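Local coordinates for transthyretin-like protein (Klebsiella pneumoniae subsp. pneumoniae, PDB 3QVA) that probably catalyses the hydrolysis of 5-hydroxyisourate to 2-oxo-4-hydroxy-4-carboxy-5-ureidoimidazoline, a step of purine metabolism, as a homotetramer, at residues Leu12-Leu17 with Leu101-Ala106; Thr23-Val28 with Gly70-Arg75; Val28-Ser33 with Leu42-Gln47; Ala85-Val90 with Gly108-Tyr113. All coordinates share one frame; numbering follows the deposited sequence.

Contact 1 of 4, residues Leu12-Leu17 with Leu101-Ala106; sequences LSTHIL and LPFLIA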
loop_
_atom_site.group_PDB
_atom_site.type_symbol
_atom_site.label_atom_id
_atom_site.label_comp_id
_atom_site.label_asym_id
_atom_site.label_seq_id
_atom_site.Cartn_x
_atom_site.Cartn_y
_atom_site.Cartn_z
ATOM N N LEU A 12 17.305 14.137 -2.513
ATOM C CA LEU A 12 16.032 13.480 -2.778
ATOM C C LEU A 12 16.143 12.484 -3.924
ATOM O O LEU A 12 16.679 12.801 -4.987
ATOM C CB LEU A 12 14.952 14.517 -3.085
ATOM C CG LEU A 12 13.555 14.026 -3.478
ATOM C CD1 LEU A 12 12.872 13.310 -2.308
ATOM C CD2 LEU A 12 12.707 15.185 -3.960
ATOM N N SER A 13 15.620 11.281 -3.701
ATOM C CA SER A 13 15.564 10.274 -4.746
ATOM C C SER A 13 14.194 9.609 -4.789
ATOM O O SER A 13 13.419 9.686 -3.826
ATOM C CB SER A 13 16.647 9.218 -4.536
ATOM O OG SER A 13 16.467 8.530 -3.309
ATOM N N THR A 14 13.897 8.969 -5.914
ATOM C CA THR A 14 12.700 8.142 -6.006
ATOM C C THR A 14 12.949 6.854 -6.776
ATOM O O THR A 14 13.993 6.674 -7.423
ATOM C CB THR A 14 11.468 8.919 -6.575
ATOM O OG1 THR A 14 10.267 8.185 -6.293
ATOM C CG2 THR A 14 11.589 9.132 -8.077
ATOM N N HIS A 15 11.971 5.961 -6.670
ATOM C CA HIS A 15 11.978 4.671 -7.313
ATOM C C HIS A 15 10.509 4.386 -7.576
ATOM O O HIS A 15 9.685 4.531 -6.678
ATOM C CB HIS A 15 12.588 3.642 -6.352
ATOM C CG HIS A 15 12.659 2.248 -6.896
ATOM N ND1 HIS A 15 12.671 1.139 -6.079
ATOM C CD2 HIS A 15 12.740 1.782 -8.166
ATOM C CE1 HIS A 15 12.752 0.049 -6.820
ATOM N NE2 HIS A 15 12.801 0.411 -8.090
ATOM N N ILE A 16 10.169 4.038 -8.812
ATOM C CA ILE A 16 8.784 3.759 -9.154
ATOM C C ILE A 16 8.653 2.320 -9.623
ATOM O O ILE A 16 9.329 1.894 -10.556
ATOM C CB ILE A 16 8.216 4.749 -10.212
ATOM C CG1 ILE A 16 8.426 6.198 -9.752
ATOM C CG2 ILE A 16 6.740 4.459 -10.469
ATOM C CD1 ILE A 16 7.665 7.251 -10.569
ATOM N N LEU A 17 7.798 1.572 -8.941
ATOM C CA LEU A 17 7.525 0.194 -9.302
ATOM C C LEU A 17 6.078 0.050 -9.740
ATOM O O LEU A 17 5.174 0.548 -9.073
ATOM C CB LEU A 17 7.787 -0.708 -8.100
ATOM C CG LEU A 17 9.262 -0.843 -7.720
ATOM C CD1 LEU A 17 9.389 -1.052 -6.239
ATOM C CD2 LEU A 17 9.933 -1.970 -8.510
ATOM N N LEU A 101 11.719 8.620 -1.540
ATOM C CA LEU A 101 10.258 8.589 -1.532
ATOM C C LEU A 101 9.724 7.842 -2.756
ATOM O O LEU A 101 9.462 8.462 -3.793
ATOM C CB LEU A 101 9.694 10.017 -1.466
ATOM C CG LEU A 101 10.107 10.914 -0.290
ATOM C CD1 LEU A 101 9.576 12.323 -0.479
ATOM C CD2 LEU A 101 9.636 10.356 1.044
ATOM N N PRO A 102 9.573 6.506 -2.643
ATOM C CA PRO A 102 9.114 5.705 -3.772
ATOM C C PRO A 102 7.634 5.876 -4.089
ATOM O O PRO A 102 6.865 6.355 -3.246
ATOM C CB PRO A 102 9.387 4.258 -3.322
ATOM C CG PRO A 102 10.361 4.386 -2.175
ATOM C CD PRO A 102 9.978 5.658 -1.509
ATOM N N PHE A 103 7.270 5.495 -5.312
ATOM C CA PHE A 103 5.885 5.388 -5.760
ATOM C C PHE A 103 5.636 3.927 -6.116
ATOM O O PHE A 103 6.305 3.387 -7.000
ATOM C CB PHE A 103 5.666 6.198 -7.045
ATOM C CG PHE A 103 5.749 7.696 -6.879
ATOM C CD1 PHE A 103 4.588 8.458 -6.760
ATOM C CD2 PHE A 103 6.981 8.349 -6.900
ATOM C CE1 PHE A 103 4.645 9.847 -6.631
ATOM C CE2 PHE A 103 7.054 9.742 -6.767
ATOM C CZ PHE A 103 5.880 10.494 -6.634
ATOM N N LEU A 104 4.680 3.292 -5.454
ATOM C CA LEU A 104 4.253 1.949 -5.846
ATOM C C LEU A 104 2.948 2.126 -6.591
ATOM O O LEU A 104 1.946 2.501 -5.991
ATOM C CB LEU A 104 4.060 1.050 -4.620
ATOM C CG LEU A 104 5.205 0.954 -3.613
ATOM C CD1 LEU A 104 4.879 -0.089 -2.550
ATOM C CD2 LEU A 104 6.521 0.630 -4.299
ATOM N N ILE A 105 2.954 1.865 -7.898
ATOM C CA ILE A 105 1.823 2.266 -8.737
ATOM C C ILE A 105 1.119 1.104 -9.432
ATOM O O ILE A 105 1.711 0.042 -9.661
ATOM C CB ILE A 105 2.233 3.356 -9.778
ATOM C CG1 ILE A 105 3.095 2.762 -10.908
ATOM C CG2 ILE A 105 2.965 4.499 -9.075
ATOM C CD1 ILE A 105 3.385 3.743 -12.057
ATOM N N ALA A 106 -0.149 1.334 -9.754
ATOM C CA ALA A 106 -0.986 0.398 -10.499
ATOM C C ALA A 106 -2.142 1.191 -11.089
ATOM O O ALA A 106 -2.466 2.279 -10.590
ATOM C CB ALA A 106 -1.508 -0.715 -9.570
#
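Ile16 pairs with Phe103 and Leu17 with Leu104 in a parallel ladder that joins two strands of one sheet of the transthyretin fold. The strand axes run in the same sense, 22° apart. Phe103 N donates to His15 O at 2.9 Å, Phe103 O accepts from Leu17 N, and Ile105 N closes the ladder on Leu17 O at 2.8 Å, its N-H almost straight at 179°. Before the bridges begin, Leu101 N bonds to Ser13 O. Ile16 and Phe103 stand side by side on the sheet face that meets strands 62-67 and 82-90, with Ile16 CG1 3.9 Å from Phe103 CD2. On the other face Leu17 CD1 packs against Leu104 CD2, and both leucines touch Tyr113 of the second subunit. His15 leads away from segment 101-106; its NE2 bonds to Ser116 OG of that subunit, and a bound phosphate, probably from the crystallisation liquor, lies about 4 Å from the side chain. Thr14 OG1 stands anti to the backbone N (chi1 -164°), which turns the hydroxyl to Leu101 O, a 2.6 Å bond with the donor above the carbonyl plane. The same OG1 sits at the edge of the Phe103 ring, 3.3 Å from CD2.

Contact 2 of 4, residues Thr23-Val28 with Gly70-Arg75; sequences TPAEGV and GAWFAR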
loop_
_atom_site.group_PDB
_atom_site.type_symbol
_atom_site.label_atom_id
_atom_site.label_comp_id
_atom_site.label_asym_id
_atom_site.label_seq_id
_atom_site.Cartn_x
_atom_site.Cartn_y
_atom_site.Cartn_z
ATOM N N THR A 23 7.306 -4.962 -11.932
ATOM C CA THR A 23 8.501 -4.505 -12.639
ATOM C C THR A 23 8.739 -3.020 -12.374
ATOM O O THR A 23 7.789 -2.283 -12.079
ATOM C CB THR A 23 8.381 -4.726 -14.166
ATOM O OG1 THR A 23 7.222 -4.046 -14.657
ATOM C CG2 THR A 23 8.276 -6.211 -14.498
ATOM N N PRO A 24 10.006 -2.573 -12.472
ATOM C CA PRO A 24 10.276 -1.146 -12.350
ATOM C C PRO A 24 9.602 -0.380 -13.482
ATOM O O PRO A 24 9.525 -0.876 -14.610
ATOM C CB PRO A 24 11.800 -1.063 -12.489
ATOM C CG PRO A 24 12.290 -2.421 -12.122
ATOM C CD PRO A 24 11.249 -3.349 -12.647
ATOM N N ALA A 25 9.122 0.820 -13.176
ATOM C CA ALA A 25 8.425 1.636 -14.161
ATOM C C ALA A 25 9.428 2.563 -14.832
ATOM O O ALA A 25 9.905 3.516 -14.216
ATOM C CB ALA A 25 7.299 2.434 -13.503
ATOM N N GLU A 26 9.770 2.242 -16.081
ATOM C CA GLU A 26 10.753 3.013 -16.854
ATOM C C GLU A 26 10.068 4.051 -17.741
ATOM O O GLU A 26 9.096 3.744 -18.438
ATOM C CB GLU A 26 11.614 2.075 -17.714
ATOM C CG GLU A 26 12.649 2.776 -18.602
ATOM C CD GLU A 26 13.343 1.828 -19.578
ATOM O OE1 GLU A 26 14.296 2.275 -20.257
ATOM O OE2 GLU A 26 12.944 0.643 -19.667
ATOM N N GLY A 27 10.589 5.274 -17.713
ATOM C CA GLY A 27 10.093 6.355 -18.565
ATOM C C GLY A 27 8.952 7.172 -17.978
ATOM O O GLY A 27 8.202 7.811 -18.712
ATOM N N VAL A 28 8.811 7.145 -16.655
ATOM C CA VAL A 28 7.821 7.981 -15.968
ATOM C C VAL A 28 8.455 9.336 -15.711
ATOM O O VAL A 28 9.554 9.414 -15.146
ATOM C CB VAL A 28 7.381 7.382 -14.605
ATOM C CG1 VAL A 28 6.258 8.220 -13.989
ATOM C CG2 VAL A 28 6.938 5.938 -14.765
ATOM N N GLY A 70 -0.574 8.667 -14.894
ATOM C CA GLY A 70 -1.700 8.491 -15.812
ATOM C C GLY A 70 -1.242 8.507 -17.258
ATOM O O GLY A 70 -1.662 7.662 -18.060
ATOM N N ALA A 71 -0.356 9.450 -17.578
ATOM C CA ALA A 71 0.219 9.575 -18.923
ATOM C C ALA A 71 1.049 8.350 -19.289
ATOM O O ALA A 71 1.005 7.884 -20.434
ATOM C CB ALA A 71 1.058 10.843 -19.030
ATOM N N TRP A 72 1.800 7.837 -18.315
ATOM C CA TRP A 72 2.613 6.638 -18.497
ATOM C C TRP A 72 1.743 5.409 -18.792
ATOM O O TRP A 72 2.030 4.653 -19.728
ATOM C CB TRP A 72 3.497 6.410 -17.268
ATOM C CG TRP A 72 4.470 5.287 -17.398
ATOM C CD1 TRP A 72 5.657 5.305 -18.069
ATOM C CD2 TRP A 72 4.360 3.985 -16.808
ATOM N NE1 TRP A 72 6.290 4.092 -17.944
ATOM C CE2 TRP A 72 5.512 3.260 -17.182
ATOM C CE3 TRP A 72 3.392 3.354 -16.013
ATOM C CZ2 TRP A 72 5.734 1.939 -16.778
ATOM C CZ3 TRP A 72 3.617 2.036 -15.606
ATOM C CH2 TRP A 72 4.780 1.345 -15.995
ATOM N N PHE A 73 0.671 5.225 -18.020
ATOM C CA PHE A 73 -0.237 4.108 -18.265
ATOM C C PHE A 73 -0.912 4.235 -19.627
ATOM O O PHE A 73 -1.039 3.242 -20.349
ATOM C CB PHE A 73 -1.291 3.974 -17.161
ATOM C CG PHE A 73 -0.776 3.345 -15.893
ATOM C CD1 PHE A 73 -0.920 4.001 -14.672
ATOM C CD2 PHE A 73 -0.171 2.090 -15.911
ATOM C CE1 PHE A 73 -0.461 3.420 -13.483
ATOM C CE2 PHE A 73 0.295 1.500 -14.736
ATOM C CZ PHE A 73 0.146 2.174 -13.508
ATOM N N ALA A 74 -1.323 5.456 -19.971
ATOM C CA ALA A 74 -1.999 5.736 -21.242
ATOM C C ALA A 74 -1.124 5.456 -22.467
ATOM O O ALA A 74 -1.623 4.963 -23.488
ATOM C CB ALA A 74 -2.515 7.166 -21.267
ATOM N N ARG A 75 0.170 5.767 -22.365
ATOM C CA ARG A 75 1.128 5.502 -23.445
ATOM C C ARG A 75 1.305 4.013 -23.705
ATOM O O ARG A 75 1.648 3.605 -24.818
ATOM C CB ARG A 75 2.490 6.124 -23.143
ATOM C CG ARG A 75 2.556 7.615 -23.381
ATOM C CD ARG A 75 3.997 8.102 -23.421
ATOM N NE ARG A 75 4.717 7.873 -22.169
ATOM C CZ ARG A 75 4.673 8.682 -21.112
ATOM N NH1 ARG A 75 3.928 9.780 -21.135
ATOM N NH2 ARG A 75 5.369 8.385 -20.024
#
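One face of the Trp72 indole receives two methyl groups from segment 23-28. Val28 CG2 stands over the five-membered ring, 3.5 Å from its centroid and only 7° off the normal, while Ala25 CB lies over the six-membered ring, 4.0 Å from that centroid and 26° off the normal. Both are CH-pi contacts, the alanine methyl being the one shifted further from its ring normal. Between these two residues in sequence, Glu26 O comes to the indole edge and accepts a hydrogen bond from Trp72 NE1 at 2.9 Å, with an N-H...O angle of 156°. The donor lies well above the plane of that carbonyl. Trp72 CB points toward segment 23-28, and CG is anti to the backbone N. One face of the Arg75 guanidinium rests over Trp72 CA and Ala71 O, and its NH2 comes 3.2 Å from Gly27 O. Ala25 and Val28 also touch Ile16 of strand 12-18, and Trp72 reaches Asp18 and Ile105, so the indole joins the short helix to the chain that leaves strand 23-24 and to the sheet beyond. Chemically the contact is mixed: methyl carbons meet the ring face and a carbonyl oxygen the indole edge, where the bond gives the N-H a main-chain acceptor and would favour this ring orientation.

Contact 3 of 4, residues Val28-Ser33 with Leu42-Gln47; sequences VTVSLS and LVTNAQ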
loop_
_atom_site.group_PDB
_atom_site.type_symbol
_atom_site.label_atom_id
_atom_site.label_comp_id
_atom_site.label_asym_id
_atom_site.label_seq_id
_atom_site.Cartn_x
_atom_site.Cartn_y
_atom_site.Cartn_z
ATOM N N VAL A 28 8.811 7.145 -16.655
ATOM C CA VAL A 28 7.821 7.981 -15.968
ATOM C C VAL A 28 8.455 9.336 -15.711
ATOM O O VAL A 28 9.554 9.414 -15.146
ATOM C CB VAL A 28 7.381 7.382 -14.605
ATOM C CG1 VAL A 28 6.258 8.220 -13.989
ATOM C CG2 VAL A 28 6.938 5.938 -14.765
ATOM N N THR A 29 7.772 10.398 -16.129
ATOM C CA THR A 29 8.219 11.754 -15.837
ATOM C C THR A 29 7.843 12.116 -14.410
ATOM O O THR A 29 6.713 11.880 -13.989
ATOM C CB THR A 29 7.621 12.780 -16.833
ATOM O OG1 THR A 29 8.206 12.561 -18.124
ATOM C CG2 THR A 29 7.931 14.206 -16.400
ATOM N N VAL A 30 8.807 12.665 -13.673
ATOM C CA VAL A 30 8.611 13.083 -12.285
ATOM C C VAL A 30 9.173 14.488 -12.076
ATOM O O VAL A 30 10.355 14.741 -12.344
ATOM C CB VAL A 30 9.293 12.117 -11.276
ATOM C CG1 VAL A 30 8.889 12.468 -9.847
ATOM C CG2 VAL A 30 8.955 10.660 -11.582
ATOM N N SER A 31 8.330 15.394 -11.582
ATOM C CA SER A 31 8.746 16.771 -11.335
ATOM C C SER A 31 8.836 17.102 -9.851
ATOM O O SER A 31 8.092 16.559 -9.032
ATOM C CB SER A 31 7.813 17.760 -12.042
ATOM O OG SER A 31 6.511 17.737 -11.477
ATOM N N LEU A 32 9.762 17.996 -9.517
ATOM C CA LEU A 32 9.887 18.506 -8.162
ATOM C C LEU A 32 9.587 19.995 -8.175
ATOM O O LEU A 32 10.121 20.732 -9.005
ATOM C CB LEU A 32 11.297 18.273 -7.606
ATOM C CG LEU A 32 11.587 18.854 -6.216
ATOM C CD1 LEU A 32 10.746 18.164 -5.146
ATOM C CD2 LEU A 32 13.076 18.750 -5.884
ATOM N N SER A 33 8.727 20.430 -7.262
ATOM C CA SER A 33 8.440 21.847 -7.123
ATOM C C SER A 33 8.470 22.297 -5.667
ATOM O O SER A 33 8.347 21.486 -4.743
ATOM C CB SER A 33 7.104 22.207 -7.781
ATOM O OG SER A 33 6.020 21.636 -7.078
ATOM N N LEU A 42 12.360 15.253 -14.391
ATOM C CA LEU A 42 13.236 14.145 -14.763
ATOM C C LEU A 42 12.434 12.901 -15.137
ATOM O O LEU A 42 11.201 12.915 -15.074
ATOM C CB LEU A 42 14.258 13.864 -13.644
ATOM C CG LEU A 42 15.196 15.034 -13.295
ATOM C CD1 LEU A 42 15.978 14.785 -12.020
ATOM C CD2 LEU A 42 16.142 15.319 -14.459
ATOM N N VAL A 43 13.127 11.845 -15.566
ATOM C CA VAL A 43 12.467 10.622 -16.032
ATOM C C VAL A 43 13.125 9.399 -15.400
ATOM O O VAL A 43 14.352 9.330 -15.299
ATOM C CB VAL A 43 12.482 10.502 -17.581
ATOM C CG1 VAL A 43 11.607 9.358 -18.047
ATOM C CG2 VAL A 43 11.993 11.768 -18.213
ATOM N N THR A 44 12.310 8.436 -14.969
ATOM C CA THR A 44 12.842 7.221 -14.368
ATOM C C THR A 44 13.614 6.413 -15.400
ATOM O O THR A 44 13.209 6.324 -16.562
ATOM C CB THR A 44 11.744 6.327 -13.778
ATOM O OG1 THR A 44 10.784 6.004 -14.797
ATOM C CG2 THR A 44 11.055 7.029 -12.602
ATOM N N ASN A 45 14.723 5.830 -14.961
ATOM C CA ASN A 45 15.530 4.959 -15.818
ATOM C C ASN A 45 14.982 3.525 -15.899
ATOM O O ASN A 45 13.879 3.248 -15.427
ATOM C CB ASN A 45 16.998 4.986 -15.374
ATOM C CG ASN A 45 17.205 4.450 -13.966
ATOM O OD1 ASN A 45 16.395 3.678 -13.452
ATOM N ND2 ASN A 45 18.302 4.854 -13.338
ATOM N N ALA A 46 15.756 2.617 -16.501
ATOM C CA ALA A 46 15.355 1.218 -16.655
ATOM C C ALA A 46 15.086 0.492 -15.328
ATOM O O ALA A 46 14.347 -0.492 -15.296
ATOM C CB ALA A 46 16.398 0.459 -17.483
ATOM N N GLN A 47 15.686 0.977 -14.241
ATOM C CA GLN A 47 15.457 0.411 -12.908
ATOM C C GLN A 47 14.338 1.138 -12.161
ATOM O O GLN A 47 14.096 0.868 -10.982
ATOM C CB GLN A 47 16.746 0.432 -12.077
ATOM C CG GLN A 47 17.740 -0.669 -12.434
#
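Thr44 OG1 lies between its own backbone N and carbonyl carbon (chi1 57°), a rotation that turns the hydroxyl toward Val28 and lets it accept from Val28 N at 2.9 Å. The same torsion leaves Thr44 CG2 anti to the carbonyl carbon, 4.2 Å from Val28 CB. Thr44 N returns a bond to Val28 O, also 2.9 Å, so a side-chain and a main-chain bond hold the two residues together where the beta hairpin of strands 29-34 and 37-43 opens into loops. Inside the hairpin, Val30 and Leu42 form an antiparallel hydrogen-bonded pair: Val30 N to Leu42 O is 2.8 Å, and Leu42 N donates back to Val30 O. Thr29 and Val43 make the adjoining non-hydrogen-bonded pair, their CA atoms 4.4 Å apart; Val43 CA-H points at Val28 O and Thr29 CA-H at Leu42 O, each at 3.3 Å. Beyond the ladder, Asn45 OD1 accepts from Gln47 N in an Asx turn. Val30 packs on Ile16 and Ile50 across the interior. Because Thr44 OG1 also bonds to Ala25 O, where it must be the donor, the one hydroxyl accepts and donates at once, tying the hairpin end to two points of segment 23-28.

Contact 4 of 4, residues Ala85-Val90 with Gly108-Tyr113; sequences AQIDFV and GGWSTY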
loop_
_atom_site.group_PDB
_atom_site.type_symbol
_atom_site.label_atom_id
_atom_site.label_comp_id
_atom_site.label_asym_id
_atom_site.label_seq_id
_atom_site.Cartn_x
_atom_site.Cartn_y
_atom_site.Cartn_z
ATOM N N ALA A 85 0.318 11.205 -9.710
ATOM C CA ALA A 85 0.574 10.883 -8.322
ATOM C C ALA A 85 1.427 11.989 -7.723
ATOM O O ALA A 85 2.599 12.135 -8.065
ATOM C CB ALA A 85 1.275 9.523 -8.215
ATOM N N GLN A 86 0.814 12.780 -6.849
ATOM C CA GLN A 86 1.491 13.893 -6.206
ATOM C C GLN A 86 1.771 13.569 -4.742
ATOM O O GLN A 86 0.858 13.183 -4.000
ATOM C CB GLN A 86 0.644 15.167 -6.324
ATOM C CG GLN A 86 1.270 16.373 -5.649
ATOM C CD GLN A 86 0.407 17.624 -5.738
ATOM O OE1 GLN A 86 -0.034 18.157 -4.716
ATOM N NE2 GLN A 86 0.162 18.098 -6.957
ATOM N N ILE A 87 3.035 13.723 -4.341
ATOM C CA ILE A 87 3.436 13.611 -2.942
ATOM C C ILE A 87 3.788 14.997 -2.405
ATOM O O ILE A 87 4.552 15.748 -3.031
ATOM C CB ILE A 87 4.667 12.701 -2.767
ATOM C CG1 ILE A 87 4.391 11.288 -3.282
ATOM C CG2 ILE A 87 5.085 12.652 -1.288
ATOM C CD1 ILE A 87 5.670 10.449 -3.348
ATOM N N ASP A 88 3.230 15.332 -1.249
ATOM C CA ASP A 88 3.520 16.610 -0.609
ATOM C C ASP A 88 4.236 16.332 0.699
ATOM O O ASP A 88 3.701 15.647 1.570
ATOM C CB ASP A 88 2.220 17.370 -0.367
ATOM C CG ASP A 88 1.562 17.802 -1.652
ATOM O OD1 ASP A 88 0.550 17.174 -2.047
ATOM O OD2 ASP A 88 2.077 18.759 -2.276
ATOM N N PHE A 89 5.460 16.836 0.822
ATOM C CA PHE A 89 6.285 16.510 1.976
ATOM C C PHE A 89 7.096 17.705 2.464
ATOM O O PHE A 89 7.127 18.758 1.821
ATOM C CB PHE A 89 7.186 15.293 1.690
ATOM C CG PHE A 89 8.222 15.528 0.620
ATOM C CD1 PHE A 89 9.549 15.781 0.965
ATOM C CD2 PHE A 89 7.877 15.488 -0.729
ATOM C CE1 PHE A 89 10.515 15.992 -0.015
ATOM C CE2 PHE A 89 8.840 15.700 -1.721
ATOM C CZ PHE A 89 10.158 15.949 -1.359
ATOM N N VAL A 90 7.728 17.534 3.617
ATOM C CA VAL A 90 8.510 18.604 4.226
ATOM C C VAL A 90 9.941 18.159 4.528
ATOM O O VAL A 90 10.184 17.016 4.943
ATOM C CB VAL A 90 7.796 19.190 5.490
ATOM C CG1 VAL A 90 7.542 18.105 6.538
ATOM C CG2 VAL A 90 8.588 20.372 6.082
ATOM N N GLY A 108 -5.171 0.802 -10.668
ATOM C CA GLY A 108 -6.248 0.939 -9.695
ATOM C C GLY A 108 -5.855 1.437 -8.317
ATOM O O GLY A 108 -6.652 1.364 -7.389
ATOM N N GLY A 109 -4.646 1.960 -8.179
ATOM C CA GLY A 109 -4.219 2.489 -6.877
ATOM C C GLY A 109 -2.743 2.772 -6.822
ATOM O O GLY A 109 -1.973 2.304 -7.666
ATOM N N TRP A 110 -2.339 3.572 -5.842
ATOM C CA TRP A 110 -0.925 3.843 -5.672
ATOM C C TRP A 110 -0.602 4.191 -4.237
ATOM O O TRP A 110 -1.496 4.539 -3.448
ATOM C CB TRP A 110 -0.436 4.931 -6.646
ATOM C CG TRP A 110 -0.957 6.323 -6.379
ATOM C CD1 TRP A 110 -2.142 6.850 -6.795
ATOM C CD2 TRP A 110 -0.281 7.360 -5.664
ATOM N NE1 TRP A 110 -2.254 8.156 -6.369
ATOM C CE2 TRP A 110 -1.123 8.493 -5.675
ATOM C CE3 TRP A 110 0.959 7.441 -5.014
ATOM C CZ2 TRP A 110 -0.768 9.698 -5.057
ATOM C CZ3 TRP A 110 1.317 8.640 -4.404
ATOM C CH2 TRP A 110 0.449 9.752 -4.428
ATOM N N SER A 111 0.677 4.077 -3.904
ATOM C CA SER A 111 1.144 4.379 -2.561
ATOM C C SER A 111 2.534 4.998 -2.541
ATOM O O SER A 111 3.312 4.909 -3.502
ATOM C CB SER A 111 1.112 3.122 -1.689
ATOM O OG SER A 111 2.139 2.225 -2.039
ATOM N N THR A 112 2.833 5.641 -1.425
ATOM C CA THR A 112 4.169 6.137 -1.173
ATOM C C THR A 112 4.530 5.899 0.287
ATOM O O THR A 112 3.666 5.604 1.114
ATOM C CB THR A 112 4.294 7.633 -1.540
ATOM O OG1 THR A 112 5.671 8.021 -1.484
ATOM C CG2 THR A 112 3.467 8.511 -0.594
ATOM N N TYR A 113 5.815 6.022 0.589
ATOM C CA TYR A 113 6.298 5.900 1.950
ATOM C C TYR A 113 7.676 6.534 2.028
ATOM O O TYR A 113 8.289 6.827 1.002
ATOM C CB TYR A 113 6.330 4.421 2.392
ATOM C CG TYR A 113 7.268 3.534 1.592
ATOM C CD1 TYR A 113 8.580 3.347 1.999
ATOM C CD2 TYR A 113 6.840 2.882 0.435
ATOM C CE1 TYR A 113 9.450 2.549 1.283
ATOM C CE2 TYR A 113 7.718 2.067 -0.298
ATOM C CZ TYR A 113 9.022 1.908 0.148
ATOM O OH TYR A 113 9.927 1.117 -0.533
#
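Across the interior of the beta sandwich, strand 82-90 of one sheet faces strand 109-113 of the other, and Ala85 and Ile87 meet Trp110 and Thr112. The axes approach to 8.8 Å and run in the same general sense, 25° apart; no hydrogen bond joins the segments, which fits packing between sheets instead of pairing within one. Ala85 CB sits over the centre of the Trp110 six-membered ring, 3.5 Å from the centroid and 6° off the normal, a CH-pi contact with the methyl directly above the ring. At the ring edge, near its plane, Gln86 O lies 3.5 Å from Trp110 CH2, and Ile87 CG1 approaches CZ3 at 4.2 Å.

This is the two-sheet architecture of the transthyretin family, and here it continues into the tetramer: both segments pair in antiparallel ladders with the fourth subunit. The Trp110 ring meets Trp110 of that subunit edge-to-face, and Asp88 OD1 forms a salt bridge with Arg84 NE of the same neighbour. Within its own chain, Trp110 also meets Phe82 edge-to-face.

Farther along, Ile87 and Thr112 reach toward each other tip to tip. Ile87 CD1 packs on Thr112 CB at 3.6 Å, and its approach to Thr112 OG1, at 3.1 Å, is tight for a carbon and an oxygen. That hydroxyl is anti to its backbone N (chi1 -171°) and has its polar partner in Pro102 O, to which it is hydrogen-bonded.

In the fold
Contact 1 touches all three others: its centre is 8 Å from that of contact 4, 9 Å from contact 3 and 12 Å from contact 2. Strand 99-106 of contact 1 borders both segments of contact 4: Leu104 N is 2.9 Å from Ser111 O, a probable hydrogen bond, and Phe103 CZ approaches Ile87 CD1. Ile16 links contact 1 to contacts 2 and 3, which share Val28: its O is 2.8 Å from Ala25 N and its CD1 packs on Val28 CG1. Contacts 2 and 4, centres about 15 Å apart, do not touch. The phosphate near His15, probably from the crystallisation liquor, may mark a pocket at the second-subunit interface; Gln47 O of contact 3 lies 3.2 Å from His15 NE2.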